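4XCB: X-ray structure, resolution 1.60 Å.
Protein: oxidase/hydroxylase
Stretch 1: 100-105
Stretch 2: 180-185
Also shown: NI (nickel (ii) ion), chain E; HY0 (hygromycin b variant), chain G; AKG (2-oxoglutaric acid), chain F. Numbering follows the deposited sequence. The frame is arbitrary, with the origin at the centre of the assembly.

Stretch 1, residues 100-105: SVLYLH
Stretch 2, residues 180-185: TSLVDS

Stretch 1 runs extended from Val-101 (phi/psi -155/154), with a β-strand that includes Leu-102 to His-105 (-132/109, -71/160, -58/143 and -151/167). Stretch 2 turns from extended Ser-181 (-55/140) into a helix at Leu-182 (-62/-23) and Val-183 (-74/-19). Their first-to-last CA vectors run roughly crosswise; Tyr-103 CA and Ser-181 CA, 6.4 Å apart, set the register. Ser-181 caps the helix: its OG (chi1 t) accepts from Val-183 N at 3.0 Å, while Ser-181 O receives Asp-184 N and Ser-185 N, each at 3.0 Å.

No hydrogen bond crosses the interface, which buries 281 Å² and rests largely on apolar packing. Val-183 (chi1 m) is central, with the largest area covered by the other stretch, 68 Å². Its CG2 lies 3.6 Å from Val-101 CG2 (chi1 p) and 4.1 Å from Tyr-103 CD1, at the ring edge; its CG1 lies 3.7 Å from Leu-104 CD2. Leu-104 (m, t) also places CD1 3.9 Å from Leu-182 CB. The Tyr-103 ring (chi1 m, chi2 -39°) brings CD1 to 3.3 Å from Ser-181 OG, and its CE1 edge lies 4.1 Å from Asp-184 OD2; these are van der Waals approaches to oxygens hydrogen-bonded elsewhere in the structure.

Leu-102 (t, p) points away, its CD1 3.5 Å from HY0 C19. His-105 (chi1 p, chi2 -81°) donates from ND1 to Tyr-103 O at 2.9 Å, leaving NE2 to bind NI at 2.1 Å.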

# COMPACT_ATOMS: atom_id res chain seq x y z
N SER A 100 -18.79 4.88 34.61
CA SER A 100 -18.86 5.11 33.16
C SER A 100 -17.71 4.41 32.44
O SER A 100 -16.66 4.16 33.04
CB SER A 100 -18.85 6.61 32.85
OG SER A 100 -17.66 7.22 33.32
N VAL A 101 -17.92 4.10 31.16
CA VAL A 101 -16.98 3.31 30.37
C VAL A 101 -17.18 3.67 28.90
O VAL A 101 -18.25 4.12 28.53
CB VAL A 101 -17.20 1.79 30.58
CG1 VAL A 101 -18.51 1.34 29.95
CG2 VAL A 101 -16.02 0.98 30.03
N LEU A 102 -16.14 3.50 28.09
CA LEU A 102 -16.30 3.68 26.64
C LEU A 102 -15.67 2.49 25.93
O LEU A 102 -14.45 2.32 25.92
CB LEU A 102 -15.66 4.99 26.17
CG LEU A 102 -15.97 5.43 24.74
CD1 LEU A 102 -17.46 5.58 24.56
CD2 LEU A 102 -15.28 6.74 24.46
N TYR A 103 -16.53 1.65 25.36
CA TYR A 103 -16.06 0.41 24.75
C TYR A 103 -15.28 0.70 23.47
O TYR A 103 -15.42 1.78 22.89
CB TYR A 103 -17.25 -0.51 24.45
CG TYR A 103 -18.00 -0.95 25.69
CD1 TYR A 103 -17.33 -1.27 26.85
CD2 TYR A 103 -19.39 -1.03 25.69
CE1 TYR A 103 -18.01 -1.68 27.98
CE2 TYR A 103 -20.08 -1.44 26.82
CZ TYR A 103 -19.38 -1.76 27.96
OH TYR A 103 -20.04 -2.16 29.09
N LEU A 104 -14.47 -0.27 23.04
CA LEU A 104 -13.61 -0.09 21.88
C LEU A 104 -14.38 0.27 20.61
O LEU A 104 -15.48 -0.22 20.36
CB LEU A 104 -12.78 -1.34 21.62
CG LEU A 104 -11.78 -1.66 22.73
CD1 LEU A 104 -10.87 -2.84 22.31
CD2 LEU A 104 -10.96 -0.41 23.09
N HIS A 105 -13.76 1.13 19.82
CA HIS A 105 -14.30 1.52 18.52
C HIS A 105 -13.15 1.89 17.62
O HIS A 105 -12.04 2.09 18.09
CB HIS A 105 -15.30 2.69 18.64
CG HIS A 105 -14.81 3.83 19.49
ND1 HIS A 105 -14.88 3.82 20.87
CD2 HIS A 105 -14.26 5.02 19.15
CE1 HIS A 105 -14.40 4.95 21.34
NE2 HIS A 105 -14.01 5.70 20.32
N THR A 180 -17.85 -9.80 26.61
CA THR A 180 -17.25 -8.94 27.62
C THR A 180 -16.23 -8.02 26.96
O THR A 180 -15.27 -8.49 26.35
CB THR A 180 -16.57 -9.77 28.73
OG1 THR A 180 -17.57 -10.31 29.61
CG2 THR A 180 -15.61 -8.90 29.55
N SER A 181 -16.43 -6.71 27.08
CA SER A 181 -15.52 -5.74 26.46
C SER A 181 -14.08 -5.94 26.86
O SER A 181 -13.77 -6.22 28.02
CB SER A 181 -15.92 -4.30 26.81
OG SER A 181 -14.85 -3.42 26.52
N LEU A 182 -13.19 -5.78 25.90
CA LEU A 182 -11.76 -5.90 26.13
C LEU A 182 -11.26 -4.84 27.12
O LEU A 182 -10.22 -5.04 27.74
CB LEU A 182 -11.00 -5.79 24.81
CG LEU A 182 -11.18 -6.98 23.86
CD1 LEU A 182 -10.50 -6.73 22.53
CD2 LEU A 182 -10.62 -8.25 24.50
N VAL A 183 -11.98 -3.72 27.27
CA VAL A 183 -11.51 -2.70 28.21
C VAL A 183 -11.75 -3.17 29.64
O VAL A 183 -11.15 -2.66 30.57
CB VAL A 183 -12.17 -1.30 28.03
CG1 VAL A 183 -12.14 -0.89 26.56
CG2 VAL A 183 -13.58 -1.28 28.55
N ASP A 184 -12.65 -4.15 29.80
CA ASP A 184 -12.89 -4.75 31.11
C ASP A 184 -12.06 -6.01 31.34
O ASP A 184 -11.52 -6.22 32.43
CB ASP A 184 -14.37 -5.10 31.28
CG ASP A 184 -15.23 -3.89 31.54
OD1 ASP A 184 -14.77 -2.97 32.25
OD2 ASP A 184 -16.37 -3.85 31.03
N SER A 185 -11.96 -6.86 30.32
CA SER A 185 -11.28 -8.15 30.47
C SER A 185 -9.78 -8.03 30.22
O SER A 185 -8.99 -8.84 30.70
CB SER A 185 -11.88 -9.19 29.52
OG SER A 185 -11.54 -8.91 28.17
NI NI E . -13.05 7.58 20.03
C1 HY0 G . -21.79 3.67 16.30
C2 HY0 G . -22.79 2.55 16.25
C3 HY0 G . -24.16 3.06 16.66
C4 HY0 G . -24.11 3.65 18.07
C5 HY0 G . -23.02 4.72 18.19
C6 HY0 G . -21.69 4.24 17.70
N7 HY0 G . -22.84 2.05 14.93
O8 HY0 G . -20.53 3.14 15.95
N9 HY0 G . -25.38 4.22 18.37
C10 HY0 G . -26.29 3.16 18.77
O11 HY0 G . -22.89 5.05 19.56
C12 HY0 G . -18.54 6.22 17.93
C13 HY0 G . -19.53 5.14 18.26
O14 HY0 G . -19.73 4.95 19.64
C15 HY0 G . -18.53 4.62 20.27
C16 HY0 G . -17.71 5.87 20.34
C17 HY0 G . -17.40 6.31 18.85
O18 HY0 G . -20.80 5.39 17.67
C19 HY0 G . -18.83 4.10 21.67
O20 HY0 G . -19.44 2.81 21.55
O21 HY0 G . -18.40 6.87 20.99
O22 HY0 G . -16.96 7.60 18.87
C23 HY0 G . -17.80 8.33 17.96
C24 HY0 G . -17.99 9.72 18.48
C25 HY0 G . -18.58 10.61 17.40
C26 HY0 G . -17.77 10.53 16.12
C27 HY0 G . -17.72 9.10 15.69
O28 HY0 G . -17.13 8.35 16.73
O29 HY0 G . -19.10 7.60 17.86
O30 HY0 G . -18.89 9.75 19.59
O31 HY0 G . -18.66 11.93 17.89
O32 HY0 G . -16.45 11.04 16.30
C33 HY0 G . -16.85 8.95 14.43
C34 HY0 G . -17.20 7.67 13.72
O35 HY0 G . -18.44 7.77 13.04
N36 HY0 G . -15.49 8.86 14.82
C1 AKG F . -14.28 9.43 21.65
O1 AKG F . -14.50 8.88 20.52
O2 AKG F . -15.00 10.38 22.06
C2 AKG F . -13.14 8.94 22.49
O5 AKG F . -12.40 8.10 22.00
C3 AKG F . -12.96 9.45 23.91
C4 AKG F . -11.56 9.30 24.45
C5 AKG F . -11.55 9.57 25.95
O3 AKG F . -10.45 9.63 26.57
O4 AKG F . -12.64 9.74 26.55
O HOH W 1 -11.98 9.54 19.53
O HOH W 2 -13.69 7.84 18.14